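Local coordinates for DsbA family protein (Salmonella typhimurium, PDB 7JVE) that acts as a trimeric thioredoxin-like enzyme of the DsbA family, with both thiol oxidase and disulfide isomerase activities, at residues Thr114-Lys119 / Met247-Ala252; Glu139-Thr144 / His178-Thr183; Asp171-Ala176 / Ala186-Ala191; Pro223-Gln226 / Lys231-Thr234. All coordinates share one frame; numbering follows the deposited sequence.

Interaction 1. Residues Thr114-Lys119 / Met247-Ala252; sequences TRFIFK and MAIQKA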
loop_
_atom_site.group_PDB
_atom_site.type_symbol
_atom_site.label_atom_id
_atom_site.label_comp_id
_atom_site.label_asym_id
_atom_site.label_seq_id
_atom_site.Cartn_x
_atom_site.Cartn_y
_atom_site.Cartn_z
ATOM N N THR A 114 -7.653 33.609 -14.276
ATOM C CA THR A 114 -8.166 32.893 -13.122
ATOM C C THR A 114 -7.329 33.244 -11.901
ATOM O O THR A 114 -6.124 33.481 -11.999
ATOM C CB THR A 114 -8.157 31.377 -13.389
ATOM O OG1 THR A 114 -9.126 31.051 -14.395
ATOM C CG2 THR A 114 -8.447 30.565 -12.133
ATOM N N ARG A 115 -7.978 33.309 -10.748
ATOM C CA ARG A 115 -7.308 33.678 -9.513
ATOM C C ARG A 115 -6.794 32.428 -8.799
ATOM O O ARG A 115 -7.560 31.484 -8.562
ATOM C CB ARG A 115 -8.261 34.464 -8.605
ATOM C CG ARG A 115 -7.611 35.069 -7.381
ATOM C CD ARG A 115 -8.616 35.788 -6.497
ATOM N NE ARG A 115 -8.000 36.214 -5.247
ATOM C CZ ARG A 115 -8.618 36.209 -4.071
ATOM N NH1 ARG A 115 -9.877 35.794 -3.988
ATOM N NH2 ARG A 115 -7.970 36.589 -2.972
ATOM N N PHE A 116 -5.505 32.425 -8.457
ATOM C CA PHE A 116 -4.895 31.320 -7.727
ATOM C C PHE A 116 -4.515 31.808 -6.333
ATOM O O PHE A 116 -3.738 32.760 -6.189
ATOM C CB PHE A 116 -3.687 30.760 -8.478
ATOM C CG PHE A 116 -4.042 30.059 -9.767
ATOM C CD1 PHE A 116 -4.333 30.793 -10.916
ATOM C CD2 PHE A 116 -4.089 28.661 -9.834
ATOM C CE1 PHE A 116 -4.656 30.150 -12.119
ATOM C CE2 PHE A 116 -4.400 28.015 -11.025
ATOM C CZ PHE A 116 -4.693 28.755 -12.172
ATOM N N ILE A 117 -5.104 31.179 -5.318
ATOM C CA ILE A 117 -4.979 31.588 -3.930
ATOM C C ILE A 117 -4.147 30.543 -3.202
ATOM O O ILE A 117 -4.361 29.339 -3.371
ATOM C CB ILE A 117 -6.372 31.751 -3.288
ATOM C CG1 ILE A 117 -7.236 32.690 -4.149
ATOM C CG2 ILE A 117 -6.248 32.242 -1.862
ATOM C CD1 ILE A 117 -8.609 33.011 -3.561
ATOM N N PHE A 118 -3.204 31.002 -2.390
ATOM C CA PHE A 118 -2.220 30.142 -1.738
ATOM C C PHE A 118 -2.521 30.040 -0.245
ATOM O O PHE A 118 -2.466 31.044 0.477
ATOM C CB PHE A 118 -0.810 30.694 -1.970
ATOM C CG PHE A 118 -0.360 30.613 -3.418
ATOM C CD1 PHE A 118 -0.769 31.566 -4.338
ATOM C CD2 PHE A 118 0.457 29.567 -3.857
ATOM C CE1 PHE A 118 -0.363 31.493 -5.683
ATOM C CE2 PHE A 118 0.872 29.481 -5.189
ATOM C CZ PHE A 118 0.454 30.443 -6.107
ATOM N N LYS A 119 -2.830 28.842 0.222
ATOM C CA LYS A 119 -3.120 28.618 1.643
ATOM C C LYS A 119 -2.013 27.747 2.241
ATOM O O LYS A 119 -2.097 26.522 2.219
ATOM C CB LYS A 119 -4.497 27.952 1.833
ATOM C CG LYS A 119 -5.632 28.699 1.195
ATOM C CD LYS A 119 -5.907 29.995 1.957
ATOM C CE LYS A 119 -7.318 30.481 1.719
ATOM N NZ LYS A 119 -7.636 31.689 2.522
ATOM N N MET A 247 -10.124 20.977 -16.198
ATOM C CA MET A 247 -11.563 20.748 -16.345
ATOM C C MET A 247 -12.345 21.420 -15.220
ATOM O O MET A 247 -13.388 22.039 -15.464
ATOM C CB MET A 247 -11.880 19.240 -16.414
ATOM C CG MET A 247 -11.341 18.501 -17.672
ATOM S SD MET A 247 -11.833 16.720 -17.865
ATOM C CE MET A 247 -10.836 15.834 -16.584
ATOM N N ALA A 248 -11.825 21.354 -13.995
ATOM C CA ALA A 248 -12.458 22.009 -12.858
ATOM C C ALA A 248 -12.510 23.522 -13.046
ATOM O O ALA A 248 -13.496 24.170 -12.668
ATOM C CB ALA A 248 -11.700 21.671 -11.567
ATOM N N ILE A 249 -11.452 24.103 -13.626
ATOM C CA ILE A 249 -11.446 25.535 -13.923
ATOM C C ILE A 249 -12.546 25.871 -14.926
ATOM O O ILE A 249 -13.300 26.830 -14.748
ATOM C CB ILE A 249 -10.055 25.971 -14.426
ATOM C CG1 ILE A 249 -9.045 25.978 -13.266
ATOM C CG2 ILE A 249 -10.107 27.328 -15.117
ATOM C CD1 ILE A 249 -7.593 26.088 -13.721
ATOM N N GLN A 250 -12.667 25.080 -15.989
ATOM C CA GLN A 250 -13.679 25.386 -16.998
ATOM C C GLN A 250 -15.085 25.234 -16.428
ATOM O O GLN A 250 -15.983 26.018 -16.751
ATOM C CB GLN A 250 -13.480 24.505 -18.239
ATOM C CG GLN A 250 -12.121 24.713 -18.902
ATOM C CD GLN A 250 -11.897 26.177 -19.330
ATOM O OE1 GLN A 250 -10.975 26.852 -18.853
ATOM N NE2 GLN A 250 -12.740 26.665 -20.232
ATOM N N LYS A 251 -15.284 24.242 -15.560
ATOM C CA LYS A 251 -16.571 24.071 -14.897
ATOM C C LYS A 251 -16.875 25.253 -13.978
ATOM O O LYS A 251 -18.036 25.672 -13.861
ATOM C CB LYS A 251 -16.547 22.749 -14.134
ATOM C CG LYS A 251 -17.681 22.466 -13.184
ATOM C CD LYS A 251 -17.529 21.018 -12.706
ATOM C CE LYS A 251 -18.033 20.811 -11.287
ATOM N NZ LYS A 251 -17.613 19.479 -10.741
ATOM N N ALA A 252 -15.845 25.818 -13.339
ATOM C CA ALA A 252 -16.039 26.960 -12.461
ATOM C C ALA A 252 -16.263 28.249 -13.236
ATOM O O ALA A 252 -16.843 29.196 -12.688
ATOM C CB ALA A 252 -14.841 27.115 -11.517
#
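Ile249 is the one residue of helix segment 247-252 that reaches strand segment 114-119, and it does so with two different branches. Its CG2 methyl comes within 3.9 Å of Thr114 OG1, the side chains crossing at a slant, while its CD1 methyl lies 4.2 Å from Phe116 CZ and approaches that ring obliquely. The split follows from the isoleucine torsions: CG2 is anti to the backbone N, and the chain through CG1 runs on almost fully extended (chi2 167°), which carries CD1 out to the far end of the phenylalanine. Phe116 itself does not aim its CB at the helix; only the end of the ring draws near. All three residues are buried, and the contact is made by van der Waals packing, with no hydrogen bond across it. Val86 touches both Phe116 and Ile249, and helix 95-110 contributes Ile108 against Phe116 and Leu107 against Ile249, so the tight part is a small apolar cluster shared with two neighbouring elements. One residue along the helix, Gln250 already belongs to the exposed side, where its OE1 bonds to Lys253 and, weakly, to Gln246. A C-terminal helix packed beside helix 95-110 on one face of the central sheet, against the parallel pair of strands 84-90 and 115-120, is the arrangement of the thioredoxin fold.

Interaction 2. Residues Glu139-Thr144 / His178-Thr183; sequences EQVWLT and HYLTPT. With EDO (1,2-ethanediol), chain J.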
loop_
_atom_site.group_PDB
_atom_site.type_symbol
_atom_site.label_atom_id
_atom_site.label_comp_id
_atom_site.label_asym_id
_atom_site.label_seq_id
_atom_site.Cartn_x
_atom_site.Cartn_y
_atom_site.Cartn_z
ATOM N N GLU A 139 4.568 36.292 3.159
ATOM C CA GLU A 139 3.673 37.420 3.322
ATOM C C GLU A 139 4.400 38.745 3.108
ATOM O O GLU A 139 3.852 39.657 2.483
ATOM C CB GLU A 139 3.029 37.374 4.686
ATOM C CG GLU A 139 2.111 38.529 4.883
ATOM C CD GLU A 139 1.325 38.403 6.142
ATOM O OE1 GLU A 139 0.153 37.964 6.040
ATOM O OE2 GLU A 139 1.890 38.719 7.219
ATOM N N GLN A 140 5.630 38.875 3.617
ATOM C CA GLN A 140 6.404 40.089 3.368
ATOM C C GLN A 140 6.661 40.279 1.880
ATOM O O GLN A 140 6.470 41.375 1.344
ATOM C CB GLN A 140 7.731 40.060 4.131
ATOM C CG GLN A 140 7.574 40.259 5.608
ATOM C CD GLN A 140 6.889 41.584 5.914
ATOM O OE1 GLN A 140 7.286 42.644 5.413
ATOM N NE2 GLN A 140 5.813 41.517 6.693
ATOM N N VAL A 141 7.089 39.217 1.193
ATOM C CA VAL A 141 7.335 39.321 -0.245
ATOM C C VAL A 141 6.047 39.718 -0.970
ATOM O O VAL A 141 6.030 40.636 -1.806
ATOM C CB VAL A 141 7.922 37.999 -0.780
ATOM C CG1 VAL A 141 7.939 37.954 -2.323
ATOM C CG2 VAL A 141 9.306 37.749 -0.188
ATOM N N TRP A 142 4.936 39.061 -0.627
ATOM C CA TRP A 142 3.665 39.368 -1.278
ATOM C C TRP A 142 3.253 40.818 -1.050
ATOM O O TRP A 142 2.835 41.507 -1.987
ATOM C CB TRP A 142 2.572 38.439 -0.774
ATOM C CG TRP A 142 1.290 38.692 -1.439
ATOM C CD1 TRP A 142 1.040 38.706 -2.801
ATOM C CD2 TRP A 142 0.050 38.951 -0.808
ATOM N NE1 TRP A 142 -0.288 38.959 -3.041
ATOM C CE2 TRP A 142 -0.920 39.111 -1.834
ATOM C CE3 TRP A 142 -0.346 39.036 0.523
ATOM C CZ2 TRP A 142 -2.241 39.369 -1.564
ATOM C CZ3 TRP A 142 -1.656 39.292 0.790
ATOM C CH2 TRP A 142 -2.597 39.457 -0.247
ATOM N N LEU A 143 3.372 41.301 0.196
ATOM C CA LEU A 143 2.832 42.615 0.538
ATOM C C LEU A 143 3.688 43.751 -0.006
ATOM O O LEU A 143 3.168 44.848 -0.251
ATOM C CB LEU A 143 2.695 42.758 2.051
ATOM C CG LEU A 143 1.619 41.948 2.777
ATOM C CD1 LEU A 143 1.861 42.035 4.296
ATOM C CD2 LEU A 143 0.217 42.462 2.392
ATOM N N THR A 144 4.992 43.526 -0.185
ATOM C CA THR A 144 5.873 44.603 -0.616
ATOM C C THR A 144 6.202 44.537 -2.107
ATOM O O THR A 144 6.502 45.578 -2.711
ATOM C CB THR A 144 7.180 44.613 0.217
ATOM O OG1 THR A 144 7.977 43.483 -0.119
ATOM C CG2 THR A 144 6.878 44.481 1.700
ATOM N N HIS A 178 17.637 36.763 0.124
ATOM C CA HIS A 178 17.620 37.263 -1.246
ATOM C C HIS A 178 16.288 37.891 -1.654
ATOM O O HIS A 178 16.213 38.501 -2.722
ATOM C CB HIS A 178 17.977 36.127 -2.218
ATOM C CG HIS A 178 19.299 35.496 -1.913
ATOM N ND1 HIS A 178 20.490 36.186 -2.016
ATOM C CD2 HIS A 178 19.616 34.265 -1.441
ATOM C CE1 HIS A 178 21.488 35.399 -1.652
ATOM N NE2 HIS A 178 20.984 34.229 -1.296
ATOM N N TYR A 179 15.238 37.758 -0.843
ATOM C CA TYR A 179 13.943 38.311 -1.195
ATOM C C TYR A 179 13.501 39.445 -0.291
ATOM O O TYR A 179 12.579 40.179 -0.662
ATOM C CB TYR A 179 12.862 37.220 -1.167
ATOM C CG TYR A 179 13.027 36.222 -2.280
ATOM C CD1 TYR A 179 14.017 35.245 -2.223
ATOM C CD2 TYR A 179 12.210 36.266 -3.401
ATOM C CE1 TYR A 179 14.173 34.345 -3.235
ATOM C CE2 TYR A 179 12.365 35.367 -4.414
ATOM C CZ TYR A 179 13.343 34.407 -4.323
ATOM O OH TYR A 179 13.498 33.512 -5.345
ATOM N N LEU A 180 14.121 39.602 0.871
ATOM C CA LEU A 180 13.729 40.611 1.842
ATOM C C LEU A 180 14.865 41.597 1.993
ATOM O O LEU A 180 16.025 41.246 1.775
ATOM C CB LEU A 180 13.421 39.968 3.191
ATOM C CG LEU A 180 12.286 38.939 3.218
ATOM C CD1 LEU A 180 12.174 38.345 4.640
ATOM C CD2 LEU A 180 10.958 39.532 2.731
ATOM N N THR A 181 14.540 42.841 2.348
ATOM C CA THR A 181 15.590 43.748 2.774
ATOM C C THR A 181 16.154 43.282 4.110
ATOM O O THR A 181 15.482 42.575 4.871
ATOM C CB THR A 181 15.082 45.173 2.958
ATOM O OG1 THR A 181 14.182 45.194 4.076
ATOM C CG2 THR A 181 14.404 45.721 1.676
ATOM N N PRO A 182 17.378 43.691 4.435
ATOM C CA PRO A 182 17.921 43.348 5.763
ATOM C C PRO A 182 16.979 43.746 6.885
ATOM O O PRO A 182 16.872 43.029 7.891
ATOM C CB PRO A 182 19.256 44.123 5.810
ATOM C CG PRO A 182 19.641 44.285 4.357
ATOM C CD PRO A 182 18.317 44.490 3.624
ATOM N N THR A 183 16.249 44.850 6.726
ATOM C CA THR A 183 15.330 45.271 7.779
ATOM C C THR A 183 14.138 44.320 7.886
ATOM O O THR A 183 13.759 43.907 8.987
ATOM C CB THR A 183 14.873 46.703 7.516
ATOM O OG1 THR A 183 16.010 47.559 7.617
ATOM C CG2 THR A 183 13.824 47.134 8.531
HETATM C C1 EDO J . -0.339 42.822 -2.106
HETATM O O1 EDO J . 0.893 43.357 -2.614
HETATM C C2 EDO J . -1.450 43.165 -3.095
HETATM O O2 EDO J . -0.879 42.891 -4.380
#
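Tyr179 meets Val141 through its CB, 3.7 Å from Val141 CG2, rather than through its ring, which pairs edge-to-face with Trp153; the tyrosine side chain also lies about 4 Å from a magnesium ion. The Trp142 ring belongs to another side of the helix and carries a molecule of 1,2-ethanediol, probably from the crystallisation liquor, over one face: C1 stands 3.8 Å above the plane, offset toward the rim, while O1 donates to Trp142 O at 2.8 Å. Leu180 completes the junction. Its CD2 methyl touches both Val141 CG2, at 3.8 Å, and Gln140 CB, at 3.6 Å, and the valine and leucine side chains cross nearly at right angles. Only the root of Gln140 takes part, because the chain bends at chi2 (-58°) and its amide end leads away. Gln140 O accepts from both Thr144 N and Thr144 OG1, which arrive from opposite faces of the carbonyl plane, the hydroxyl tilted 35° out of it. Beyond Leu180, Thr181 N-caps helix 182-193 and its own N is bonded to Gln184 OE1, a pairing consistent with a capping box. The loop thus leans on the flank of helix 128-145, with Lys149 of helix 147-159 touching both Val141 and Tyr179, and Val188 of helix 182-193 touching Gln140 and Leu180.

Interaction 3. Residues Asp171-Ala176 / Ala186-Ala191; sequences DVYTLA and AAVKEA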
loop_
_atom_site.group_PDB
_atom_site.type_symbol
_atom_site.label_atom_id
_atom_site.label_comp_id
_atom_site.label_asym_id
_atom_site.label_seq_id
_atom_site.Cartn_x
_atom_site.Cartn_y
_atom_site.Cartn_z
ATOM N N ASP A 171 17.416 27.035 6.496
ATOM C CA ASP A 171 17.262 26.995 5.038
ATOM C C ASP A 171 16.365 28.123 4.552
ATOM O O ASP A 171 16.641 28.771 3.538
ATOM C CB ASP A 171 16.659 25.660 4.580
ATOM C CG ASP A 171 17.592 24.482 4.751
ATOM O OD1 ASP A 171 18.827 24.651 4.619
ATOM O OD2 ASP A 171 17.068 23.363 5.010
ATOM N N VAL A 172 15.242 28.322 5.232
ATOM C CA VAL A 172 14.301 29.362 4.835
ATOM C C VAL A 172 14.960 30.733 4.927
ATOM O O VAL A 172 14.908 31.529 3.982
ATOM C CB VAL A 172 13.024 29.264 5.693
ATOM C CG1 VAL A 172 12.043 30.396 5.372
ATOM C CG2 VAL A 172 12.380 27.907 5.472
ATOM N N TYR A 173 15.615 31.020 6.062
ATOM C CA TYR A 173 16.300 32.299 6.209
ATOM C C TYR A 173 17.347 32.484 5.126
ATOM O O TYR A 173 17.526 33.595 4.604
ATOM C CB TYR A 173 16.986 32.403 7.567
ATOM C CG TYR A 173 16.083 32.598 8.746
ATOM C CD1 TYR A 173 15.125 33.592 8.756
ATOM C CD2 TYR A 173 16.222 31.804 9.872
ATOM C CE1 TYR A 173 14.317 33.765 9.845
ATOM C CE2 TYR A 173 15.436 31.970 10.956
ATOM C CZ TYR A 173 14.488 32.957 10.948
ATOM O OH TYR A 173 13.692 33.115 12.051
ATOM N N THR A 174 18.076 31.413 4.800
ATOM C CA THR A 174 19.164 31.525 3.839
ATOM C C THR A 174 18.629 31.915 2.472
ATOM O O THR A 174 19.178 32.794 1.808
ATOM C CB THR A 174 19.948 30.215 3.758
ATOM O OG1 THR A 174 20.630 29.989 4.992
ATOM C CG2 THR A 174 20.989 30.277 2.639
ATOM N N LEU A 175 17.549 31.275 2.035
ATOM C CA LEU A 175 16.904 31.731 0.812
ATOM C C LEU A 175 16.301 33.121 1.003
ATOM O O LEU A 175 16.427 33.981 0.121
ATOM C CB LEU A 175 15.838 30.726 0.364
ATOM C CG LEU A 175 15.119 31.016 -0.964
ATOM C CD1 LEU A 175 16.072 31.022 -2.174
ATOM C CD2 LEU A 175 13.956 30.048 -1.219
ATOM N N ALA A 176 15.681 33.375 2.167
ATOM C CA ALA A 176 14.904 34.604 2.328
ATOM C C ALA A 176 15.773 35.857 2.269
ATOM O O ALA A 176 15.282 36.926 1.898
ATOM C CB ALA A 176 14.114 34.577 3.635
ATOM N N ALA A 186 15.345 41.050 9.434
ATOM C CA ALA A 186 15.497 41.174 10.876
ATOM C C ALA A 186 14.139 41.193 11.561
ATOM O O ALA A 186 13.982 40.631 12.653
ATOM C CB ALA A 186 16.306 42.428 11.230
ATOM N N ALA A 187 13.143 41.831 10.941
ATOM C CA ALA A 187 11.830 41.875 11.573
ATOM C C ALA A 187 11.188 40.494 11.598
ATOM O O ALA A 187 10.503 40.137 12.566
ATOM C CB ALA A 187 10.923 42.886 10.865
ATOM N N VAL A 188 11.416 39.693 10.554
ATOM C CA VAL A 188 10.866 38.341 10.534
ATOM C C VAL A 188 11.545 37.476 11.584
ATOM O O VAL A 188 10.898 36.665 12.264
ATOM C CB VAL A 188 10.999 37.719 9.131
ATOM C CG1 VAL A 188 10.733 36.226 9.216
ATOM C CG2 VAL A 188 10.049 38.397 8.163
ATOM N N LYS A 189 12.857 37.633 11.741
ATOM C CA LYS A 189 13.545 36.831 12.745
ATOM C C LYS A 189 13.019 37.148 14.138
ATOM O O LYS A 189 12.765 36.239 14.937
ATOM C CB LYS A 189 15.049 37.077 12.665
ATOM C CG LYS A 189 15.693 36.502 11.419
ATOM C CD LYS A 189 17.213 36.667 11.469
ATOM C CE LYS A 189 17.854 36.015 10.241
ATOM N NZ LYS A 189 19.211 36.545 9.929
ATOM N N GLU A 190 12.844 38.436 14.443
ATOM C CA GLU A 190 12.381 38.821 15.771
ATOM C C GLU A 190 10.965 38.312 16.044
ATOM O O GLU A 190 10.665 37.864 17.153
ATOM C CB GLU A 190 12.470 40.342 15.940
ATOM C CG GLU A 190 11.759 40.826 17.186
ATOM C CD GLU A 190 12.328 42.128 17.736
ATOM O OE1 GLU A 190 13.576 42.251 17.762
ATOM O OE2 GLU A 190 11.537 43.003 18.170
ATOM N N ALA A 191 10.083 38.348 15.042
ATOM C CA ALA A 191 8.735 37.819 15.230
ATOM C C ALA A 191 8.764 36.310 15.466
ATOM O O ALA A 191 8.094 35.793 16.371
ATOM C CB ALA A 191 7.868 38.158 14.014
#
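Tyr173 and Lys189 bury most of the surface between these helices, the phenol ring packing one face against the aliphatic chain of the exposed lysine. Lys189 crosses the ring at a slant: its CG is 3.4 Å from Tyr173 CE1, and farther along CE stands over the same face, 4.2 Å from the ring centroid and 18° off the normal, in a CH-pi contact. CE is displaced toward the rim on the CD1 side. With the lysine extended beyond CG, its methylenes can follow the ring from the hydroxyl half back to CG. The ammonium ends 5.4 Å from the centroid, so any cation-pi attraction is at most weak, and carbon contact dominates. Tyr173 OH reaches past the side chain to the neighbouring helix itself, 3.8 Å from Lys189 CA. Helices 169-176 and 182-193 are consecutive members of the helical insertion that, in DsbA-type proteins, interrupts the thioredoxin fold, here between strands 115-120 and 218-223. Val188, which is buried, adds a lesser contact near the plane of the ring: its CG1 lies 4.4 Å from Tyr173 CE1, at the edge. Leu133 of helix 128-145 touches both Tyr173 and Val188, and Ala176 rests on Val137 of that same helix.

Interaction 4. Residues Pro223-Gln226 / Lys231-Thr234; sequences PQTQ and KRVT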
loop_
_atom_site.group_PDB
_atom_site.type_symbol
_atom_site.label_atom_id
_atom_site.label_comp_id
_atom_site.label_asym_id
_atom_site.label_seq_id
_atom_site.Cartn_x
_atom_site.Cartn_y
_atom_site.Cartn_z
ATOM N N PRO A 223 -16.430 29.155 -8.569
ATOM C CA PRO A 223 -16.678 30.547 -8.958
ATOM C C PRO A 223 -16.545 31.453 -7.747
ATOM O O PRO A 223 -16.825 31.060 -6.615
ATOM C CB PRO A 223 -18.126 30.534 -9.483
ATOM C CG PRO A 223 -18.474 29.078 -9.645
ATOM C CD PRO A 223 -17.661 28.349 -8.620
ATOM N N GLN A 224 -16.121 32.687 -7.999
ATOM C CA GLN A 224 -15.937 33.612 -6.893
ATOM C C GLN A 224 -17.246 34.269 -6.481
ATOM O O GLN A 224 -17.433 34.558 -5.295
ATOM C CB GLN A 224 -14.900 34.666 -7.269
ATOM C CG GLN A 224 -13.472 34.135 -7.435
ATOM C CD GLN A 224 -12.446 35.160 -7.005
ATOM O OE1 GLN A 224 -11.929 35.096 -5.899
ATOM N NE2 GLN A 224 -12.177 36.137 -7.869
ATOM N N THR A 225 -18.159 34.507 -7.427
ATOM C CA THR A 225 -19.423 35.161 -7.114
ATOM C C THR A 225 -20.317 34.167 -6.401
ATOM O O THR A 225 -20.463 33.024 -6.842
ATOM C CB THR A 225 -20.162 35.614 -8.370
ATOM O OG1 THR A 225 -20.527 34.449 -9.120
ATOM C CG2 THR A 225 -19.267 36.528 -9.210
ATOM N N GLN A 226 -20.952 34.613 -5.322
ATOM C CA GLN A 226 -21.569 33.663 -4.418
ATOM C C GLN A 226 -22.816 33.111 -5.110
ATOM O O GLN A 226 -23.852 33.782 -5.225
ATOM C CB GLN A 226 -21.859 34.266 -3.054
ATOM C CG GLN A 226 -21.824 33.108 -2.060
ATOM C CD GLN A 226 -22.059 33.469 -0.613
ATOM O OE1 GLN A 226 -22.483 34.576 -0.293
ATOM N NE2 GLN A 226 -21.635 32.569 0.273
ATOM N N LYS A 231 -22.677 22.442 -8.852
ATOM C CA LYS A 231 -22.200 21.910 -10.120
ATOM C C LYS A 231 -20.986 22.643 -10.670
ATOM O O LYS A 231 -20.367 22.131 -11.606
ATOM C CB LYS A 231 -23.330 21.951 -11.156
ATOM C CG LYS A 231 -23.030 21.160 -12.423
ATOM C CD LYS A 231 -22.978 19.663 -12.141
ATOM C CE LYS A 231 -24.347 19.109 -11.750
ATOM N NZ LYS A 231 -25.286 19.101 -12.900
ATOM N N ARG A 232 -20.632 23.814 -10.130
ATOM C CA ARG A 232 -19.467 24.567 -10.595
ATOM C C ARG A 232 -18.278 24.510 -9.638
ATOM O O ARG A 232 -17.313 25.254 -9.832
ATOM C CB ARG A 232 -19.845 26.027 -10.854
ATOM C CG ARG A 232 -20.886 26.239 -11.954
ATOM C CD ARG A 232 -20.586 27.497 -12.758
ATOM N NE ARG A 232 -21.027 28.717 -12.067
ATOM C CZ ARG A 232 -20.596 29.957 -12.333
ATOM N NH1 ARG A 232 -19.701 30.183 -13.292
ATOM N NH2 ARG A 232 -21.075 30.988 -11.640
ATOM N N VAL A 233 -18.312 23.652 -8.624
ATOM C CA VAL A 233 -17.271 23.572 -7.602
ATOM C C VAL A 233 -16.608 22.203 -7.675
ATOM O O VAL A 233 -17.288 21.186 -7.819
ATOM C CB VAL A 233 -17.852 23.785 -6.193
ATOM C CG1 VAL A 233 -16.753 23.714 -5.131
ATOM C CG2 VAL A 233 -18.651 25.080 -6.119
ATOM N N THR A 234 -15.294 22.158 -7.527
ATOM C CA THR A 234 -14.635 20.863 -7.520
ATOM C C THR A 234 -13.578 20.872 -6.421
ATOM O O THR A 234 -12.816 21.836 -6.309
ATOM C CB THR A 234 -13.992 20.556 -8.880
ATOM O OG1 THR A 234 -14.912 20.869 -9.925
ATOM C CG2 THR A 234 -13.738 19.063 -8.972
#
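Pro223, at the end of strand 218-223, slides its ring under the guanidinium of Arg232. Its CG stands 3.5 Å above the guanidinium plane, over the centre, with CG 3.5 Å from Arg232 CZ, and CB reaches to 3.7 Å from Arg232 NH2. The arginine chain is bent at chi2 and chi3 (-143° and -80°), which folds its flat end back over the proline. On another side of the ring, Pro223 CD packs 3.3 Å from Arg232 O and 4.2 Å from Val233 CG2, and the buried valine continues onto Val59, Ala62 and Leu63 of helix 37-64. The CB of Gln224 points away from segment 231-234, and its amide is held by Arg115 and by the carbonyls of Asn80 and Ala82. Thr225 returns to the contact at its exposed margin: OG1 approaches Arg232 NH2 obliquely, at 4.3 Å. That nitrogen also has a long, weak ion pair with Asp227 in the intervening loop. Proline and arginine thus close the base of the long loop joining strands 218-223 and 234-237, the antiparallel beta hairpin that occupies the C-terminal half of the thioredoxin fold.

Interactions 1 and 4 belong to the thioredoxin core, their centres 9 Å apart, whereas interactions 2 and 3 lie in the helical insertion, with centres about 27 and 31 Å from that of interaction 1. Only in interaction 1 are all the touching residues buried, and it is chiefly apolar; the other three reach the surface, where an arginine or lysine can lay its flat or aliphatic part on a ring in interactions 4 and 3. Interactions 2 and 3 share helix 182-193, with Val188 common to both neighbourhoods. Polar bonds join the core pair: Arg115 NH1 to Gln224 OE1, and Lys251 NZ to Thr234 OG1. None of the four has a hydrogen bond between its own segments.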